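Local coordinates for Mlr3007 protein (Mesorhizobium loti, PDB 3QQM) that probably catalyses the pyridoxal-phosphate-dependent exchange of amino groups between leucine, isoleucine or valine and 2-oxoglutarate, at residues G147-G152 with A167-D172; I154-A159 with V179-L184; A205-N210 with L215-L220. All coordinates share one frame; numbering follows the deposited sequence.

Contact 1: residues G147-G152 with A167-D172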
loop_
_atom_site.group_PDB
_atom_site.type_symbol
_atom_site.label_atom_id
_atom_site.label_comp_id
_atom_site.label_asym_id
_atom_site.label_seq_id
_atom_site.Cartn_x
_atom_site.Cartn_y
_atom_site.Cartn_z
ATOM N N GLY A 147 -3.635 5.287 -19.662
ATOM C CA GLY A 147 -3.962 6.505 -18.910
ATOM C C GLY A 147 -4.967 6.336 -17.790
ATOM O O GLY A 147 -5.621 7.297 -17.389
ATOM N N GLU A 148 -5.083 5.113 -17.295
ATOM C CA GLU A 148 -5.987 4.783 -16.222
ATOM C C GLU A 148 -5.213 4.877 -14.925
ATOM O O GLU A 148 -4.114 4.347 -14.809
ATOM C CB GLU A 148 -6.540 3.361 -16.442
ATOM C CG GLU A 148 -7.317 3.248 -17.779
ATOM C CD GLU A 148 -7.525 1.830 -18.292
ATOM O OE1 GLU A 148 -6.901 0.859 -17.775
ATOM O OE2 GLU A 148 -8.302 1.713 -19.265
ATOM N N ILE A 149 -5.769 5.598 -13.967
ATOM C CA ILE A 149 -5.151 5.736 -12.685
ATOM C C ILE A 149 -5.129 4.378 -12.044
ATOM O O ILE A 149 -6.135 3.640 -12.095
ATOM C CB ILE A 149 -5.938 6.683 -11.760
ATOM C CG1 ILE A 149 -5.811 8.115 -12.255
ATOM C CG2 ILE A 149 -5.422 6.588 -10.310
ATOM C CD1 ILE A 149 -4.370 8.687 -12.156
ATOM N N CYS A 150 -3.995 4.044 -11.441
ATOM C CA CYS A 150 -3.856 2.777 -10.770
ATOM C C CYS A 150 -3.813 2.898 -9.226
ATOM O O CYS A 150 -4.651 2.312 -8.496
ATOM C CB CYS A 150 -2.578 2.093 -11.241
ATOM S SG CYS A 150 -2.477 1.662 -13.022
ATOM N N GLU A 151 -2.857 3.678 -8.738
ATOM C CA GLU A 151 -2.612 3.791 -7.303
ATOM C C GLU A 151 -1.594 4.869 -6.991
ATOM O O GLU A 151 -1.072 5.539 -7.886
ATOM C CB GLU A 151 -2.028 2.442 -6.820
ATOM C CG GLU A 151 -0.690 2.084 -7.537
ATOM C CD GLU A 151 -0.121 0.668 -7.219
ATOM O OE1 GLU A 151 -0.545 0.025 -6.222
ATOM O OE2 GLU A 151 0.779 0.209 -7.984
ATOM N N GLY A 152 -1.346 5.057 -5.706
ATOM C CA GLY A 152 -0.330 5.973 -5.241
ATOM C C GLY A 152 0.942 5.157 -5.016
ATOM O O GLY A 152 0.914 3.911 -5.087
ATOM N N ALA A 167 -15.031 4.281 -5.417
ATOM C CA ALA A 167 -14.584 3.671 -6.670
ATOM C C ALA A 167 -13.081 3.607 -6.615
ATOM O O ALA A 167 -12.441 4.620 -6.409
ATOM C CB ALA A 167 -15.069 4.496 -7.889
ATOM N N THR A 168 -12.533 2.406 -6.742
ATOM C CA THR A 168 -11.097 2.175 -6.673
ATOM C C THR A 168 -10.666 1.424 -7.935
ATOM O O THR A 168 -11.410 0.554 -8.411
ATOM C CB THR A 168 -10.751 1.359 -5.404
ATOM O OG1 THR A 168 -9.350 1.429 -5.155
ATOM C CG2 THR A 168 -11.197 -0.119 -5.528
ATOM N N PRO A 169 -9.483 1.757 -8.495
ATOM C CA PRO A 169 -9.063 1.111 -9.718
ATOM C C PRO A 169 -9.095 -0.433 -9.688
ATOM O O PRO A 169 -8.643 -1.063 -8.725
ATOM C CB PRO A 169 -7.649 1.636 -9.903
ATOM C CG PRO A 169 -7.685 2.963 -9.333
ATOM C CD PRO A 169 -8.530 2.817 -8.119
ATOM N N ARG A 170 -9.625 -1.002 -10.767
ATOM C CA ARG A 170 -9.735 -2.445 -10.942
ATOM C C ARG A 170 -8.341 -3.005 -11.010
ATOM O O ARG A 170 -7.466 -2.423 -11.623
ATOM C CB ARG A 170 -10.533 -2.762 -12.210
ATOM C CG ARG A 170 -11.135 -4.124 -12.227
ATOM C CD ARG A 170 -12.157 -4.289 -13.352
ATOM N NE ARG A 170 -11.527 -4.455 -14.653
ATOM C CZ ARG A 170 -12.190 -4.532 -15.804
ATOM N NH1 ARG A 170 -13.507 -4.370 -15.845
ATOM N NH2 ARG A 170 -11.521 -4.724 -16.929
ATOM N N LEU A 171 -8.155 -4.164 -10.401
ATOM C CA LEU A 171 -6.856 -4.793 -10.286
ATOM C C LEU A 171 -6.101 -5.000 -11.627
ATOM O O LEU A 171 -4.872 -4.787 -11.681
ATOM C CB LEU A 171 -6.997 -6.120 -9.554
ATOM C CG LEU A 171 -5.690 -6.668 -8.999
ATOM C CD1 LEU A 171 -5.084 -5.656 -7.990
ATOM C CD2 LEU A 171 -5.938 -8.052 -8.356
ATOM N N ASP A 172 -6.806 -5.388 -12.690
ATOM C CA ASP A 172 -6.144 -5.584 -13.976
ATOM C C ASP A 172 -5.505 -4.290 -14.553
ATOM O O ASP A 172 -4.827 -4.358 -15.549
ATOM C CB ASP A 172 -7.065 -6.251 -15.016
ATOM C CG ASP A 172 -8.325 -5.449 -15.298
ATOM O OD1 ASP A 172 -8.658 -4.510 -14.512
ATOM O OD2 ASP A 172 -9.010 -5.774 -16.285
#
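Pro169 presses its ring against the backbone of Ile149 and Cys150, and the strand leading up to it is pinned from other sides. Ala167 gives its carbonyl to the hydroxyl of Tyr195, while the hydroxyl of Thr168 bonds to the backbone oxygen of Val157. At Pro169 the chain reaches residues 147-152. Its CG sits astride two successive carbonyls, 3.2 Å from Ile149 O and 3.2 Å from Cys150 O, and CB is 3.3 Å from Ile149 O. Cys150 leaves the extended conformation (psi -57°), which lets both oxygens face the same ring. With no N-H to offer, the proline meets them through carbon alone; the side chains add only a loose approach of Ile149 CG2 to CG, 4.4 Å. Just beyond, Arg170 grips Asp172 side-on: NE reaches OD1 at 2.9 Å, nearly straight and in the guanidinium plane, while NH2 reaches OD2 at 2.8 Å on its syn lone pair. This salt bridge spans the turn into the 3-10 segment, where Leu171 N bonds to Glu192 OE2. Pro169 thus sets the end of the short 166-169 strand against 149-152, an outermost strand of the six-stranded mixed sheet in this class-IV aminotransferase fold.

Contact 2: residues I154-A159 with V179-L184; sequences ITNVFA and VLRAEL
Asn156 reaches across to Arg181 of the helix, its amide lying over the aliphatic part of the arginine. The two side chains cross at about a right angle: OD1 is 3.6 Å from Arg181 CB, and CG is 3.7 Å from Arg181 CD. The polar contact goes through a water, which donates to Asn156 OD1 at 2.7 Å and accepts from Arg181 N at 3.0 Å. The other end of the amide, ND2, bonds to Leu176 O, so both ends of the group are held and its flip is fixed. Arg181, extended from CG to NE with CG anti to its N (chi1 177°), carries its guanidinium beyond the asparagine to a salt bridge with Glu192.

Two residues further along the strand, Phe158 turns the same way. CD1 of Leu184 lies over one face of its ring, a CH-pi contact 3.8 Å from the centroid, while Arg181 CA comes to the ring edge, 3.8 Å from CZ. Leu215 touches both Phe158 and Leu184. The helix has a hydrated footing at Asn156, through Arg181 near its start, where Val179 N bonds to the phosphate of the pyridoxal-modified lysine at position 118, and an apolar one at Phe158, met by Leu184 nearly one turn later.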
loop_
_atom_site.group_PDB
_atom_site.type_symbol
_atom_site.label_atom_id
_atom_site.label_comp_id
_atom_site.label_asym_id
_atom_site.label_seq_id
_atom_site.Cartn_x
_atom_site.Cartn_y
_atom_site.Cartn_z
ATOM N N ILE A 154 2.344 4.630 -2.254
ATOM C CA ILE A 154 2.193 3.813 -1.036
ATOM C C ILE A 154 0.743 3.658 -0.595
ATOM O O ILE A 154 0.466 3.252 0.550
ATOM C CB ILE A 154 3.018 4.377 0.163
ATOM C CG1 ILE A 154 2.539 5.790 0.510
ATOM C CG2 ILE A 154 4.497 4.350 -0.153
ATOM C CD1 ILE A 154 3.225 6.431 1.730
ATOM N N THR A 155 -0.173 3.952 -1.503
ATOM C CA THR A 155 -1.587 3.893 -1.203
ATOM C C THR A 155 -2.402 3.474 -2.407
ATOM O O THR A 155 -1.916 3.494 -3.524
ATOM C CB THR A 155 -2.112 5.292 -0.825
ATOM O OG1 THR A 155 -1.757 6.214 -1.856
ATOM C CG2 THR A 155 -1.521 5.811 0.496
ATOM N N ASN A 156 -3.638 3.043 -2.139
ATOM C CA ASN A 156 -4.611 2.754 -3.161
ATOM C C ASN A 156 -5.526 3.990 -3.188
ATOM O O ASN A 156 -5.622 4.702 -2.195
ATOM C CB ASN A 156 -5.384 1.481 -2.862
ATOM C CG ASN A 156 -4.554 0.218 -3.105
ATOM O OD1 ASN A 156 -4.299 -0.560 -2.185
ATOM N ND2 ASN A 156 -4.103 0.032 -4.353
ATOM N N VAL A 157 -6.186 4.225 -4.322
ATOM C CA VAL A 157 -7.046 5.392 -4.539
ATOM C C VAL A 157 -8.513 5.038 -4.413
ATOM O O VAL A 157 -8.935 3.978 -4.833
ATOM C CB VAL A 157 -6.795 5.975 -5.952
ATOM C CG1 VAL A 157 -7.692 7.203 -6.215
ATOM C CG2 VAL A 157 -5.325 6.323 -6.120
ATOM N N PHE A 158 -9.289 5.951 -3.844
ATOM C CA PHE A 158 -10.714 5.742 -3.630
ATOM C C PHE A 158 -11.411 7.043 -3.946
ATOM O O PHE A 158 -11.144 8.083 -3.300
ATOM C CB PHE A 158 -10.976 5.334 -2.188
ATOM C CG PHE A 158 -10.225 4.102 -1.770
ATOM C CD1 PHE A 158 -8.953 4.201 -1.249
ATOM C CD2 PHE A 158 -10.795 2.856 -1.894
ATOM C CE1 PHE A 158 -8.261 3.093 -0.873
ATOM C CE2 PHE A 158 -10.112 1.742 -1.546
ATOM C CZ PHE A 158 -8.831 1.852 -1.017
ATOM N N ALA A 159 -12.295 6.990 -4.946
ATOM C CA ALA A 159 -12.994 8.164 -5.419
ATOM C C ALA A 159 -14.502 8.006 -5.328
ATOM O O ALA A 159 -15.072 7.006 -5.781
ATOM C CB ALA A 159 -12.567 8.468 -6.848
ATOM N N VAL A 179 -4.375 -4.197 1.295
ATOM C CA VAL A 179 -5.104 -4.789 2.390
ATOM C C VAL A 179 -6.275 -3.889 2.857
ATOM O O VAL A 179 -7.338 -4.385 3.150
ATOM C CB VAL A 179 -4.126 -5.128 3.527
ATOM C CG1 VAL A 179 -4.838 -5.269 4.893
ATOM C CG2 VAL A 179 -3.309 -6.392 3.141
ATOM N N LEU A 180 -6.072 -2.587 2.964
ATOM C CA LEU A 180 -7.193 -1.722 3.304
ATOM C C LEU A 180 -8.176 -1.862 2.137
ATOM O O LEU A 180 -9.355 -2.095 2.334
ATOM C CB LEU A 180 -6.762 -0.270 3.465
ATOM C CG LEU A 180 -7.915 0.729 3.636
ATOM C CD1 LEU A 180 -8.676 0.492 4.965
ATOM C CD2 LEU A 180 -7.471 2.185 3.550
ATOM N N ARG A 181 -7.650 -1.777 0.922
ATOM C CA ARG A 181 -8.446 -1.884 -0.302
ATOM C C ARG A 181 -9.294 -3.120 -0.262
ATOM O O ARG A 181 -10.485 -3.060 -0.508
ATOM C CB ARG A 181 -7.537 -1.950 -1.523
ATOM C CG ARG A 181 -8.245 -2.131 -2.859
ATOM C CD ARG A 181 -7.198 -2.298 -3.961
ATOM N NE ARG A 181 -7.775 -2.463 -5.296
ATOM C CZ ARG A 181 -8.175 -3.611 -5.809
ATOM N NH1 ARG A 181 -8.082 -4.740 -5.105
ATOM N NH2 ARG A 181 -8.681 -3.630 -7.042
ATOM N N ALA A 182 -8.678 -4.249 0.058
ATOM C CA ALA A 182 -9.399 -5.498 0.136
ATOM C C ALA A 182 -10.508 -5.437 1.192
ATOM O O ALA A 182 -11.604 -5.949 0.984
ATOM C CB ALA A 182 -8.437 -6.628 0.466
ATOM N N GLU A 183 -10.227 -4.854 2.347
ATOM C CA GLU A 183 -11.249 -4.814 3.379
ATOM C C GLU A 183 -12.451 -3.973 2.930
ATOM O O GLU A 183 -13.591 -4.340 3.194
ATOM C CB GLU A 183 -10.697 -4.271 4.693
ATOM C CG GLU A 183 -11.645 -4.458 5.920
ATOM C CD GLU A 183 -11.022 -3.950 7.220
ATOM O OE1 GLU A 183 -10.767 -2.732 7.333
ATOM O OE2 GLU A 183 -10.830 -4.770 8.159
ATOM N N LEU A 184 -12.183 -2.847 2.280
ATOM C CA LEU A 184 -13.242 -1.971 1.830
ATOM C C LEU A 184 -14.061 -2.630 0.724
ATOM O O LEU A 184 -15.266 -2.399 0.627
ATOM C CB LEU A 184 -12.681 -0.631 1.348
ATOM C CG LEU A 184 -11.958 0.266 2.354
ATOM C CD1 LEU A 184 -11.359 1.444 1.606
ATOM C CD2 LEU A 184 -12.879 0.744 3.485
HETATM O O HOH W 1 -4.950 -0.589 0.457
#

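Contact 3: residues A205-N210 with L215-L220. With EDO (1,2-ethanediol), chain V.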
loop_
_atom_site.group_PDB
_atom_site.type_symbol
_atom_site.label_atom_id
_atom_site.label_comp_id
_atom_site.label_asym_id
_atom_site.label_seq_id
_atom_site.Cartn_x
_atom_site.Cartn_y
_atom_site.Cartn_z
ATOM N N ALA A 205 -15.725 13.450 -3.555
ATOM C CA ALA A 205 -14.836 13.176 -2.416
ATOM C C ALA A 205 -13.736 12.241 -2.928
ATOM O O ALA A 205 -13.960 11.426 -3.836
ATOM C CB ALA A 205 -15.584 12.576 -1.247
ATOM N N LEU A 206 -12.537 12.407 -2.394
ATOM C CA LEU A 206 -11.420 11.636 -2.833
ATOM C C LEU A 206 -10.561 11.284 -1.657
ATOM O O LEU A 206 -10.418 12.085 -0.725
ATOM C CB LEU A 206 -10.625 12.462 -3.844
ATOM C CG LEU A 206 -9.391 11.821 -4.458
ATOM C CD1 LEU A 206 -9.742 10.528 -5.173
ATOM C CD2 LEU A 206 -8.730 12.801 -5.410
ATOM N N PHE A 207 -10.016 10.070 -1.687
ATOM C CA PHE A 207 -9.149 9.581 -0.646
ATOM C C PHE A 207 -8.058 8.714 -1.222
ATOM O O PHE A 207 -8.175 8.199 -2.328
ATOM C CB PHE A 207 -9.905 8.648 0.331
ATOM C CG PHE A 207 -11.149 9.237 0.927
ATOM C CD1 PHE A 207 -12.348 9.117 0.290
ATOM C CD2 PHE A 207 -11.121 9.848 2.175
ATOM C CE1 PHE A 207 -13.494 9.640 0.854
ATOM C CE2 PHE A 207 -12.262 10.379 2.750
ATOM C CZ PHE A 207 -13.443 10.274 2.098
ATOM N N VAL A 208 -6.996 8.548 -0.450
ATOM C CA VAL A 208 -5.942 7.586 -0.762
ATOM C C VAL A 208 -5.823 6.855 0.551
ATOM O O VAL A 208 -6.155 7.411 1.595
ATOM C CB VAL A 208 -4.608 8.195 -1.229
ATOM C CG1 VAL A 208 -4.755 8.744 -2.669
ATOM C CG2 VAL A 208 -4.089 9.257 -0.253
ATOM N N GLY A 209 -5.428 5.600 0.533
ATOM C CA GLY A 209 -5.296 4.890 1.802
ATOM C C GLY A 209 -4.464 3.648 1.771
ATOM O O GLY A 209 -4.093 3.156 0.692
ATOM N N ASN A 210 -4.102 3.191 2.971
ATOM C CA ASN A 210 -3.360 1.966 3.154
ATOM C C ASN A 210 -3.731 1.373 4.502
ATOM O O ASN A 210 -4.466 1.984 5.278
ATOM C CB ASN A 210 -1.850 2.148 2.990
ATOM C CG ASN A 210 -1.252 3.160 3.947
ATOM O OD1 ASN A 210 -1.692 3.325 5.078
ATOM N ND2 ASN A 210 -0.197 3.794 3.504
ATOM N N LEU A 215 -8.156 5.485 5.554
ATOM C CA LEU A 215 -8.423 6.468 4.491
ATOM C C LEU A 215 -7.920 7.851 4.859
ATOM O O LEU A 215 -8.053 8.317 6.004
ATOM C CB LEU A 215 -9.909 6.557 4.159
ATOM C CG LEU A 215 -10.497 5.357 3.430
ATOM C CD1 LEU A 215 -11.996 5.451 3.390
ATOM C CD2 LEU A 215 -9.894 5.245 2.008
ATOM N N ILE A 216 -7.334 8.500 3.867
ATOM C CA ILE A 216 -6.794 9.815 4.008
ATOM C C ILE A 216 -7.497 10.727 3.003
ATOM O O ILE A 216 -7.422 10.500 1.794
ATOM C CB ILE A 216 -5.304 9.825 3.719
ATOM C CG1 ILE A 216 -4.568 8.796 4.600
ATOM C CG2 ILE A 216 -4.727 11.234 3.931
ATOM C CD1 ILE A 216 -3.147 8.536 4.155
ATOM N N PRO A 217 -8.214 11.746 3.499
ATOM C CA PRO A 217 -8.860 12.678 2.585
ATOM C C PRO A 217 -7.812 13.287 1.687
ATOM O O PRO A 217 -6.742 13.610 2.161
ATOM C CB PRO A 217 -9.449 13.751 3.522
ATOM C CG PRO A 217 -9.567 13.091 4.821
ATOM C CD PRO A 217 -8.435 12.111 4.900
ATOM N N ALA A 218 -8.118 13.459 0.409
ATOM C CA ALA A 218 -7.125 13.994 -0.507
ATOM C C ALA A 218 -7.716 14.968 -1.509
ATOM O O ALA A 218 -8.939 15.010 -1.721
ATOM C CB ALA A 218 -6.425 12.865 -1.218
ATOM N N LYS A 219 -6.845 15.757 -2.121
ATOM C CA LYS A 219 -7.288 16.740 -3.077
ATOM C C LYS A 219 -6.358 16.688 -4.260
ATOM O O LYS A 219 -5.144 16.666 -4.119
ATOM C CB LYS A 219 -7.299 18.120 -2.447
ATOM C CG LYS A 219 -8.180 19.110 -3.162
ATOM C CD LYS A 219 -8.218 20.476 -2.422
ATOM C CE LYS A 219 -6.951 21.310 -2.669
ATOM N NZ LYS A 219 -6.893 21.839 -4.078
ATOM N N LEU A 220 -6.951 16.689 -5.431
ATOM C CA LEU A 220 -6.222 16.567 -6.675
ATOM C C LEU A 220 -5.744 17.912 -7.160
ATOM O O LEU A 220 -6.426 18.909 -6.990
ATOM C CB LEU A 220 -7.149 15.963 -7.712
ATOM C CG LEU A 220 -6.489 15.175 -8.814
ATOM C CD1 LEU A 220 -5.844 13.946 -8.188
ATOM C CD2 LEU A 220 -7.511 14.785 -9.862
HETATM C C1 EDO V . -11.430 15.560 0.062
HETATM O O1 EDO V . -11.915 15.425 -1.281
HETATM C C2 EDO V . -12.465 15.037 1.060
HETATM O O2 EDO V . -12.594 13.604 0.986
#
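Val208 and Ile216 form the hydrogen-bonded pair at the middle of this antiparallel hairpin. Ile216 N gives to Val208 O at 2.8 Å, and Val208 N returns a bond to Ile216 O. A third bond runs from Ala218 N to Leu206 O at 2.9 Å. Ile216 O also meets Phe207 CA at 3.1 Å in a CA-H...O contact.

Val208 and Ile216 share one face of the sheet, and Leu215 lies on the other. Val208 CG2 leans on Ile216 CB at 4.2 Å and more loosely on Ala218 CB; Trp99 and Leu101 of the neighbouring strand back this side. Phe207 packs CB on Leu215 CD2 at 3.8 Å. Its CG stands beside the backbone N (chi1 -54°), which directs the ring to Pro217, with ring atom CD2 3.6 Å from Pro217 CA. Over one face of the ring lies O2 of an ethanediol, which donates to Leu206 O, while its O1 accepts from Leu206 N at 3.3 Å. With an alanine in place of this ring, Pro217 would probably lose its aromatic neighbour, and a gap is likely to open beside Leu215 and the diol.

Further out, Phe207 and Gly209 pair with Phe158 and Asn156, and Pro217 with Trp99, so both strands are interior to the sheet. Leu206 O accepts from both Ala218 N and the diol, which, probably from the crystallisation liquor, bridges polar backbone atoms of Leu206.

From the N terminus, strand 149-152 opens contact 1 and strand 156-159 opens contact 2 before either is closed. Residues 167-172 then close contact 1 over a loop of 14 residues, and helix 179-184 closes contact 2 over 19, so the two cross rather than nest. They touch where Ala167 bonds to the backbone of Ala159. Contact 3 follows in series, a hairpin closed over four residues, and it joins contact 2 because strands 156-160 and 205-210 are neighbours. Contact 1 thus sets the end of strand 166-169 against 149-152 while its start bonds to 156-160, and contact 2 puts the phosphate-binding helix on 156-160; contact 3 helps build the interior of the same mixed sheet.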